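Local coordinates for uncharacterized protein YhfS (Escherichia coli, PDB 4J8L), which is of unknown function but carries covalently attached pyridoxal 5'-phosphate and may have cysteine synthase activity, at residues V280-A290 against E334-P342; A297-P306 against E314-L322. All coordinates share one frame; numbering follows the deposited sequence. Where two conformers were deposited one is given.

Contact 1: V280-A290 against E334-P342; sequences VLIVEFHQPIA and EHCAIRINP. With NI (nickel (II) ion), chain B.
Phe285 turns CG away from its own carbonyl carbon (chi1 -54°), which carries the ring toward Ile338; the CG1 of Ile338 sits between its backbone N and carbonyl carbon (chi1 63°), and its CD1 comes to the ring edge, 4.1 Å from Phe285 CZ. Ile338 stands on the face of the antiparallel sheet that carries Leu281, Val283 and Ile340, and the Phe285 ring comes up to it from the end of strand 280-285. Leu281 with Ile340 and Val283 with Ile338 are hydrogen-bonded pairs, each closed in both directions, as by Ile338 N to Val283 O at 2.9 Å. Past them Phe285 N reaches Cys336 O at 2.8 Å, an almost straight bond (171°) that ends the ladder. Val283 CG2 meets Ile340 CD1 at 4.0 Å, while Ile338 CG2 touches Ala290 CB at 3.7 Å. Replacing Phe285 by an alanine would probably open a gap beside Ile338 CD1 and leave the CG1-CD1 arm free to swing. Where the helix begins, Ala290 N donates to His335 O at 3.2 Å from above the carbonyl plane. Beside Pro288, a nickel ion is bound by a water, with a second modelled doubtfully close, and by Cys336 SG at 2.2 Å.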
loop_
_atom_site.group_PDB
_atom_site.type_symbol
_atom_site.label_atom_id
_atom_site.label_comp_id
_atom_site.label_asym_id
_atom_site.label_seq_id
_atom_site.Cartn_x
_atom_site.Cartn_y
_atom_site.Cartn_z
ATOM N N VAL A 280 5.350 3.289 -10.004
ATOM C CA VAL A 280 5.159 2.805 -11.367
ATOM C C VAL A 280 5.794 3.789 -12.347
ATOM O O VAL A 280 6.289 4.849 -11.949
ATOM C CB VAL A 280 3.653 2.712 -11.731
ATOM C CG1 VAL A 280 2.950 1.683 -10.857
ATOM C CG2 VAL A 280 2.987 4.078 -11.603
ATOM N N LEU A 281 5.778 3.443 -13.630
ATOM C CA LEU A 281 6.216 4.368 -14.667
ATOM C C LEU A 281 5.053 5.143 -15.269
ATOM O O LEU A 281 3.974 4.593 -15.503
ATOM C CB LEU A 281 6.938 3.635 -15.803
ATOM C CG LEU A 281 8.457 3.634 -15.663
ATOM C CD1 LEU A 281 8.880 2.485 -14.771
ATOM C CD2 LEU A 281 9.149 3.587 -17.012
ATOM N N ILE A 282 5.270 6.427 -15.517
ATOM C CA ILE A 282 4.326 7.208 -16.301
ATOM C C ILE A 282 4.976 7.547 -17.625
ATOM O O ILE A 282 6.015 8.205 -17.673
ATOM C CB ILE A 282 3.913 8.490 -15.588
ATOM C CG1 ILE A 282 3.120 8.137 -14.333
ATOM C CG2 ILE A 282 3.078 9.367 -16.512
ATOM C CD1 ILE A 282 3.151 9.199 -13.301
ATOM N N VAL A 283 4.361 7.081 -18.703
ATOM C CA VAL A 283 4.938 7.229 -20.033
ATOM C C VAL A 283 4.046 8.102 -20.897
ATOM O O VAL A 283 2.867 7.805 -21.071
ATOM C CB VAL A 283 5.108 5.870 -20.700
ATOM C CG1 VAL A 283 5.718 6.027 -22.075
ATOM C CG2 VAL A 283 5.997 4.963 -19.831
ATOM N N GLU A 284 4.619 9.182 -21.423
ATOM C CA GLU A 284 3.883 10.134 -22.250
ATOM C C GLU A 284 4.399 10.067 -23.677
ATOM O O GLU A 284 5.607 10.037 -23.905
ATOM C CB GLU A 284 4.052 11.555 -21.701
ATOM C CG GLU A 284 3.279 12.638 -22.464
ATOM C CD GLU A 284 3.805 14.032 -22.183
ATOM O OE1 GLU A 284 4.999 14.163 -21.838
ATOM O OE2 GLU A 284 3.029 15.003 -22.325
ATOM N N PHE A 285 3.474 10.047 -24.632
ATOM C CA PHE A 285 3.815 10.000 -26.049
ATOM C C PHE A 285 3.742 11.383 -26.687
ATOM O O PHE A 285 3.059 12.278 -26.186
ATOM C CB PHE A 285 2.880 9.029 -26.771
ATOM C CG PHE A 285 2.854 7.664 -26.144
ATOM C CD1 PHE A 285 3.918 6.789 -26.316
ATOM C CD2 PHE A 285 1.785 7.270 -25.356
ATOM C CE1 PHE A 285 3.914 5.525 -25.707
ATOM C CE2 PHE A 285 1.771 6.016 -24.754
ATOM C CZ PHE A 285 2.834 5.144 -24.932
ATOM N N HIS A 286 4.446 11.555 -27.802
ATOM C CA HIS A 286 4.418 12.820 -28.540
ATOM C C HIS A 286 3.044 13.074 -29.142
ATOM O O HIS A 286 2.579 14.214 -29.217
ATOM C CB HIS A 286 5.451 12.806 -29.664
ATOM C CG HIS A 286 6.865 12.963 -29.198
ATOM N ND1 HIS A 286 7.375 14.168 -28.764
ATOM C CD2 HIS A 286 7.884 12.073 -29.124
ATOM C CE1 HIS A 286 8.644 14.011 -28.430
ATOM N NE2 HIS A 286 8.978 12.750 -28.642
ATOM N N GLN A 287 2.412 11.999 -29.597
ATOM C CA GLN A 287 1.106 12.078 -30.224
ATOM C C GLN A 287 0.075 11.456 -29.293
ATOM O O GLN A 287 0.422 10.615 -28.453
ATOM C CB GLN A 287 1.122 11.340 -31.568
ATOM C CG GLN A 287 2.214 11.802 -32.509
ATOM C CD GLN A 287 1.953 13.185 -33.051
ATOM O OE1 GLN A 287 0.802 13.581 -33.240
ATOM N NE2 GLN A 287 3.020 13.936 -33.299
ATOM N N PRO A 288 -1.194 11.870 -29.433
ATOM C CA PRO A 288 -2.264 11.385 -28.555
ATOM C C PRO A 288 -2.709 9.971 -28.911
ATOM O O PRO A 288 -3.818 9.777 -29.416
ATOM C CB PRO A 288 -3.400 12.384 -28.808
ATOM C CG PRO A 288 -3.155 12.881 -30.204
ATOM C CD PRO A 288 -1.658 12.960 -30.315
ATOM N N ILE A 289 -1.843 9.000 -28.631
ATOM C CA ILE A 289 -2.065 7.613 -29.030
ATOM C C ILE A 289 -2.226 6.686 -27.829
ATOM O O ILE A 289 -2.203 5.471 -27.982
ATOM C CB ILE A 289 -0.889 7.089 -29.878
ATOM C CG1 ILE A 289 0.421 7.207 -29.096
ATOM C CG2 ILE A 289 -0.808 7.847 -31.189
ATOM C CD1 ILE A 289 1.612 6.510 -29.759
ATOM N N ALA A 290 -2.408 7.263 -26.643
ATOM C CA ALA A 290 -2.397 6.470 -25.414
ATOM C C ALA A 290 -3.455 5.376 -25.416
ATOM O O ALA A 290 -3.154 4.227 -25.091
ATOM C CB ALA A 290 -2.569 7.366 -24.198
ATOM N N GLU A 334 -4.770 12.215 -20.321
ATOM C CA GLU A 334 -5.238 10.863 -20.605
ATOM C C GLU A 334 -5.101 10.488 -22.088
ATOM O O GLU A 334 -5.028 9.307 -22.426
ATOM C CB GLU A 334 -6.687 10.683 -20.144
ATOM C CG GLU A 334 -7.686 11.530 -20.907
ATOM C CD GLU A 334 -9.028 11.615 -20.217
ATOM O OE1 GLU A 334 -10.046 11.265 -20.844
ATOM O OE2 GLU A 334 -9.064 12.053 -19.049
ATOM N N HIS A 335 -5.037 11.481 -22.965
ATOM C CA HIS A 335 -4.933 11.190 -24.388
ATOM C C HIS A 335 -3.504 10.848 -24.797
ATOM O O HIS A 335 -3.284 10.225 -25.841
ATOM C CB HIS A 335 -5.473 12.370 -25.196
ATOM C CG HIS A 335 -6.890 12.703 -24.860
ATOM N ND1 HIS A 335 -7.945 11.877 -25.191
ATOM C CD2 HIS A 335 -7.427 13.742 -24.175
ATOM C CE1 HIS A 335 -9.072 12.411 -24.754
ATOM N NE2 HIS A 335 -8.785 13.540 -24.133
ATOM N N CYS A 336 -2.549 11.237 -23.955
ATOM C CA CYS A 336 -1.129 11.165 -24.290
ATOM C C CYS A 336 -0.280 10.244 -23.404
ATOM O O CYS A 336 0.816 9.850 -23.797
ATOM C CB CYS A 336 -0.524 12.561 -24.216
ATOM S SG CYS A 336 -1.409 13.793 -25.221
ATOM N N ALA A 337 -0.754 9.929 -22.204
ATOM C CA ALA A 337 0.103 9.220 -21.247
ATOM C C ALA A 337 -0.580 8.029 -20.595
ATOM O O ALA A 337 -1.810 7.983 -20.490
ATOM C CB ALA A 337 0.610 10.186 -20.186
ATOM N N ILE A 338 0.233 7.072 -20.153
ATOM C CA ILE A 338 -0.268 5.851 -19.540
ATOM C C ILE A 338 0.556 5.514 -18.301
ATOM O O ILE A 338 1.655 6.042 -18.122
ATOM C CB ILE A 338 -0.193 4.666 -20.521
ATOM C CG1 ILE A 338 1.261 4.374 -20.903
ATOM C CG2 ILE A 338 -1.035 4.972 -21.769
ATOM C CD1 ILE A 338 1.452 3.046 -21.641
ATOM N N ARG A 339 0.014 4.643 -17.452
ATOM C CA ARG A 339 0.778 4.065 -16.347
ATOM C C ARG A 339 1.227 2.654 -16.703
ATOM O O ARG A 339 0.472 1.894 -17.304
ATOM C CB ARG A 339 -0.059 3.998 -15.066
ATOM C CG ARG A 339 -0.189 5.328 -14.331
ATOM C CD ARG A 339 -1.001 5.174 -13.044
ATOM N NE ARG A 339 -2.412 4.898 -13.314
ATOM C CZ ARG A 339 -3.345 4.749 -12.379
ATOM N NH1 ARG A 339 -3.028 4.851 -11.089
ATOM N NH2 ARG A 339 -4.599 4.497 -12.728
ATOM N N ILE A 340 2.454 2.311 -16.322
ATOM C CA ILE A 340 2.938 0.939 -16.473
ATOM C C ILE A 340 3.478 0.411 -15.153
ATOM O O ILE A 340 4.390 1.004 -14.575
ATOM C CB ILE A 340 4.059 0.827 -17.520
ATOM C CG1 ILE A 340 3.562 1.262 -18.895
ATOM C CG2 ILE A 340 4.542 -0.634 -17.633
ATOM C CD1 ILE A 340 4.641 1.217 -19.954
ATOM N N ASN A 341 2.893 -0.687 -14.677
ATOM C CA ASN A 341 3.423 -1.397 -13.513
ATOM C C ASN A 341 3.982 -2.710 -14.039
ATOM O O ASN A 341 3.221 -3.594 -14.442
ATOM C CB ASN A 341 2.316 -1.646 -12.496
ATOM C CG ASN A 341 2.839 -2.222 -11.182
ATOM O OD1 ASN A 341 3.840 -2.935 -11.159
ATOM N ND2 ASN A 341 2.152 -1.912 -10.085
ATOM N N PRO A 342 5.313 -2.834 -14.062
ATOM C CA PRO A 342 5.926 -4.031 -14.658
ATOM C C PRO A 342 5.522 -5.349 -13.993
ATOM O O PRO A 342 5.693 -6.396 -14.613
ATOM C CB PRO A 342 7.423 -3.792 -14.449
ATOM C CG PRO A 342 7.554 -2.293 -14.384
ATOM C CD PRO A 342 6.330 -1.859 -13.626
HETATM NI NI NI B . 0.074 14.109 -26.861
HETATM O O HOH W 1 1.175 15.124 -25.825
HETATM O O HOH W 2 -0.994 15.722 -27.588
#

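Contact 2: A297-P306 against E314-L322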
loop_
_atom_site.group_PDB
_atom_site.type_symbol
_atom_site.label_atom_id
_atom_site.label_comp_id
_atom_site.label_asym_id
_atom_site.label_seq_id
_atom_site.Cartn_x
_atom_site.Cartn_y
_atom_site.Cartn_z
ATOM N N ALA A 297 -1.529 -3.066 -26.533
ATOM C CA ALA A 297 -0.680 -3.714 -25.529
ATOM C C ALA A 297 -1.388 -4.901 -24.893
ATOM O O ALA A 297 -0.760 -5.920 -24.603
ATOM C CB ALA A 297 -0.242 -2.712 -24.455
ATOM N N GLN A 298 -2.699 -4.777 -24.696
ATOM C CA GLN A 298 -3.465 -5.856 -24.079
ATOM C C GLN A 298 -3.401 -7.101 -24.964
ATOM O O GLN A 298 -3.342 -8.230 -24.461
ATOM C CB GLN A 298 -4.922 -5.432 -23.834
ATOM C CG GLN A 298 -5.781 -6.494 -23.129
ATOM C CD GLN A 298 -6.276 -7.602 -24.063
ATOM O OE1 GLN A 298 -6.517 -7.385 -25.259
ATOM N NE2 GLN A 298 -6.421 -8.796 -23.517
ATOM N N LYS A 299 -3.416 -6.901 -26.284
ATOM C CA LYS A 299 -3.380 -8.035 -27.205
ATOM C C LYS A 299 -2.046 -8.761 -27.088
ATOM O O LYS A 299 -1.949 -9.965 -27.348
ATOM C CB LYS A 299 -3.580 -7.568 -28.653
ATOM C CG LYS A 299 -4.928 -6.915 -28.913
ATOM C CD LYS A 299 -4.989 -6.354 -30.337
ATOM C CE LYS A 299 -6.300 -5.633 -30.587
ATOM N NZ LYS A 299 -6.314 -4.973 -31.926
ATOM N N ARG A 300 -1.023 -8.013 -26.695
ATOM C CA ARG A 300 0.328 -8.545 -26.594
ATOM C C ARG A 300 0.699 -8.911 -25.151
ATOM O O ARG A 300 1.877 -8.988 -24.794
ATOM C CB ARG A 300 1.312 -7.553 -27.211
ATOM C CG ARG A 300 1.110 -7.431 -28.708
ATOM C CD ARG A 300 1.845 -6.252 -29.298
ATOM N NE ARG A 300 1.702 -6.239 -30.745
ATOM C CZ ARG A 300 0.647 -5.750 -31.385
ATOM N NH1 ARG A 300 -0.362 -5.217 -30.700
ATOM N NH2 ARG A 300 0.605 -5.789 -32.708
ATOM N N GLY A 301 -0.317 -9.141 -24.330
ATOM C CA GLY A 301 -0.102 -9.709 -23.007
ATOM C C GLY A 301 -0.132 -8.773 -21.808
ATOM O O GLY A 301 -0.107 -9.229 -20.658
ATOM N N ALA A 302 -0.174 -7.468 -22.045
ATOM C CA ALA A 302 -0.276 -6.524 -20.931
ATOM C C ALA A 302 -1.630 -6.674 -20.250
ATOM O O ALA A 302 -2.653 -6.812 -20.926
ATOM C CB ALA A 302 -0.103 -5.098 -21.426
ATOM N N LEU A 303 -1.638 -6.633 -18.921
ATOM C CA LEU A 303 -2.903 -6.605 -18.193
ATOM C C LEU A 303 -3.611 -5.277 -18.471
ATOM O O LEU A 303 -2.988 -4.221 -18.433
ATOM C CB LEU A 303 -2.673 -6.757 -16.696
ATOM C CG LEU A 303 -1.909 -8.007 -16.270
ATOM C CD1 LEU A 303 -1.909 -8.102 -14.739
ATOM C CD2 LEU A 303 -2.524 -9.249 -16.894
ATOM N N PRO A 304 -4.917 -5.331 -18.756
ATOM C CA PRO A 304 -5.634 -4.105 -19.124
ATOM C C PRO A 304 -6.315 -3.390 -17.952
ATOM O O PRO A 304 -6.761 -2.258 -18.109
ATOM C CB PRO A 304 -6.689 -4.614 -20.116
ATOM C CG PRO A 304 -6.991 -5.987 -19.628
ATOM C CD PRO A 304 -5.669 -6.545 -19.125
ATOM N N TYR A 305 -6.404 -4.048 -16.801
ATOM C CA TYR A 305 -6.952 -3.426 -15.600
ATOM C C TYR A 305 -6.387 -4.184 -14.417
ATOM O O TYR A 305 -5.927 -5.316 -14.571
ATOM C CB TYR A 305 -8.488 -3.466 -15.580
ATOM C CG TYR A 305 -9.074 -4.774 -16.053
ATOM C CD1 TYR A 305 -9.149 -5.878 -15.206
ATOM C CD2 TYR A 305 -9.548 -4.908 -17.349
ATOM C CE1 TYR A 305 -9.679 -7.083 -15.652
ATOM C CE2 TYR A 305 -10.075 -6.109 -17.800
ATOM C CZ TYR A 305 -10.137 -7.189 -16.953
ATOM O OH TYR A 305 -10.668 -8.380 -17.415
ATOM N N PRO A 306 -6.406 -3.564 -13.231
ATOM C CA PRO A 306 -5.820 -4.230 -12.066
ATOM C C PRO A 306 -6.791 -5.148 -11.341
ATOM O O PRO A 306 -8.005 -5.137 -11.593
ATOM C CB PRO A 306 -5.457 -3.053 -11.157
ATOM C CG PRO A 306 -6.523 -2.026 -11.463
ATOM C CD PRO A 306 -6.736 -2.154 -12.959
ATOM N N GLU A 314 -1.311 -11.072 -10.601
ATOM C CA GLU A 314 -0.914 -10.061 -11.567
ATOM C C GLU A 314 0.552 -10.189 -11.952
ATOM O O GLU A 314 1.431 -9.510 -11.412
ATOM C CB GLU A 314 -1.272 -8.669 -11.026
ATOM C CG GLU A 314 -2.786 -8.442 -11.055
ATOM C CD GLU A 314 -3.245 -7.379 -10.073
ATOM O OE1 GLU A 314 -3.433 -6.220 -10.520
ATOM O OE2 GLU A 314 -3.425 -7.687 -8.868
ATOM N N ILE A 315 0.800 -11.114 -12.876
ATOM C CA ILE A 315 2.150 -11.462 -13.289
ATOM C C ILE A 315 2.664 -10.636 -14.491
ATOM O O ILE A 315 3.733 -10.021 -14.398
ATOM C CB ILE A 315 2.266 -12.998 -13.481
ATOM C CG1 ILE A 315 2.256 -13.656 -12.085
ATOM C CG2 ILE A 315 3.499 -13.350 -14.294
ATOM C CD1 ILE A 315 1.990 -15.147 -12.088
ATOM N N PRO A 316 1.914 -10.611 -15.611
ATOM C CA PRO A 316 2.348 -9.777 -16.742
ATOM C C PRO A 316 2.267 -8.293 -16.356
ATOM O O PRO A 316 1.602 -7.946 -15.380
ATOM C CB PRO A 316 1.313 -10.097 -17.837
ATOM C CG PRO A 316 0.681 -11.390 -17.431
ATOM C CD PRO A 316 0.660 -11.327 -15.925
ATOM N N PRO A 317 2.939 -7.426 -17.117
ATOM C CA PRO A 317 2.927 -6.006 -16.748
ATOM C C PRO A 317 1.547 -5.403 -16.974
ATOM O O PRO A 317 0.847 -5.799 -17.914
ATOM C CB PRO A 317 3.936 -5.393 -17.728
ATOM C CG PRO A 317 3.843 -6.276 -18.947
ATOM C CD PRO A 317 3.648 -7.671 -18.386
ATOM N N LEU A 318 1.172 -4.445 -16.126
ATOM C CA LEU A 318 -0.074 -3.708 -16.296
ATOM C C LEU A 318 0.210 -2.444 -17.107
ATOM O O LEU A 318 1.073 -1.661 -16.725
ATOM C CB LEU A 318 -0.636 -3.319 -14.932
ATOM C CG LEU A 318 -1.818 -2.345 -14.845
ATOM C CD1 LEU A 318 -3.110 -2.996 -15.317
ATOM C CD2 LEU A 318 -1.945 -1.870 -13.402
ATOM N N PHE A 319 -0.500 -2.279 -18.224
ATOM C CA PHE A 319 -0.501 -1.029 -19.013
ATOM C C PHE A 319 -1.907 -0.465 -18.829
ATOM O O PHE A 319 -2.878 -1.102 -19.254
ATOM C CB PHE A 319 -0.295 -1.312 -20.505
ATOM C CG PHE A 319 1.139 -1.587 -20.924
ATOM C CD1 PHE A 319 1.944 -2.485 -20.229
ATOM C CD2 PHE A 319 1.645 -0.995 -22.077
ATOM C CE1 PHE A 319 3.245 -2.752 -20.665
ATOM C CE2 PHE A 319 2.934 -1.245 -22.518
ATOM C CZ PHE A 319 3.741 -2.133 -21.815
ATOM N N TYR A 320 -2.027 0.708 -18.195
ATOM C CA TYR A 320 -3.308 1.172 -17.672
ATOM C C TYR A 320 -3.476 2.671 -17.890
ATOM O O TYR A 320 -2.500 3.393 -18.083
ATOM C CB TYR A 320 -3.382 0.876 -16.163
ATOM C CG TYR A 320 -4.772 0.850 -15.557
ATOM C CD1 TYR A 320 -5.841 0.267 -16.237
ATOM C CD2 TYR A 320 -5.011 1.384 -14.298
ATOM C CE1 TYR A 320 -7.116 0.235 -15.681
ATOM C CE2 TYR A 320 -6.279 1.361 -13.733
ATOM C CZ TYR A 320 -7.328 0.781 -14.430
ATOM O OH TYR A 320 -8.591 0.739 -13.874
ATOM N N ARG A 321 -4.721 3.128 -17.841
ATOM C CA ARG A 321 -5.005 4.555 -17.865
ATOM C C ARG A 321 -4.433 5.278 -16.639
ATOM O O ARG A 321 -4.024 4.655 -15.663
ATOM C CB ARG A 321 -6.521 4.785 -17.950
ATOM C CG ARG A 321 -7.304 4.162 -16.797
ATOM C CD ARG A 321 -8.812 4.230 -17.040
ATOM N NE ARG A 321 -9.578 4.047 -15.807
ATOM C CZ ARG A 321 -10.213 2.927 -15.466
ATOM N NH1 ARG A 321 -10.186 1.867 -16.264
ATOM N NH2 ARG A 321 -10.881 2.870 -14.320
ATOM N N LEU A 322 -4.413 6.606 -16.699
ATOM C CA LEU A 322 -3.988 7.423 -15.568
ATOM C C LEU A 322 -5.046 7.425 -14.466
ATOM O O LEU A 322 -6.208 7.091 -14.706
ATOM C CB LEU A 322 -3.720 8.858 -16.034
ATOM C CG LEU A 322 -2.732 8.981 -17.198
ATOM C CD1 LEU A 322 -2.617 10.420 -17.675
ATOM C CD2 LEU A 322 -1.363 8.437 -16.788
HETATM O O HOH W 3 -5.732 -0.721 -20.119
#
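Leu303 is held through both its backbone N and its backbone O by the 314-322 segment, just after a Schellman motif has ended helix 290-299. Its N donates to Pro317 O at 2.8 Å, and its O accepts, in the carbonyl plane, from Phe319 N at 3.2 Å; these two bonds frame a single bridge with Leu318. Pro317 O also receives a CA-H contact from Ala302. In the Schellman turn Ala297 O takes Ala302 N (3.0 Å) and Arg300 N on opposite faces of its plane, and Gln298 O takes Gly301 N. With phi at 102°, any side chain at Gly301 would press on the carbonyl O of Arg300. Farther along, a water lies within 2.7 Å of Pro304 O and 3.0 Å of Phe319 O, and can donate to either. The carboxylate of Glu314 is satisfied by Val307 N at OE1 and by Ser311 OG and Gly308 N at OE2, while its CG packs on Leu303 CD1. Pro316 O, which Leu303 CD1 also touches, accepts from Asn343 ND2. Apolar contacts fill in around these bonds: the methyls of Ala297 and Ala302 both meet the Phe319 ring, Ala297 CB coming to 3.5 Å from CD2. Tyr320 has Arg321 CG over one ring face and, on the other, a CH-pi contact in which Pro306 CD stands 3.7 Å from the ring centroid.

Both contacts reach the same four-stranded antiparallel sheet in the C-terminal region of this YhfS-like protein, contact 2 by way of edge strand 318-320, and their centres lie about 12 Å apart. Strand 279-285 leads through a short loop into helix 290-299, whose end enters contact 2; the chain then passes through strand 318-320 and returns with strand 337-341 to complete contact 1. Sequence order is thus 280-290, 297-306, 314-322, 334-342, with contact 2 lying wholly between the halves of contact 1. Leu318 N probably bonds to Asn341 O, and Phe319 packs on Ile338 and Ile340. Strand 337-341 thus pairs with 280-285 on one side and 318-320 on the other, tying the two contacts together.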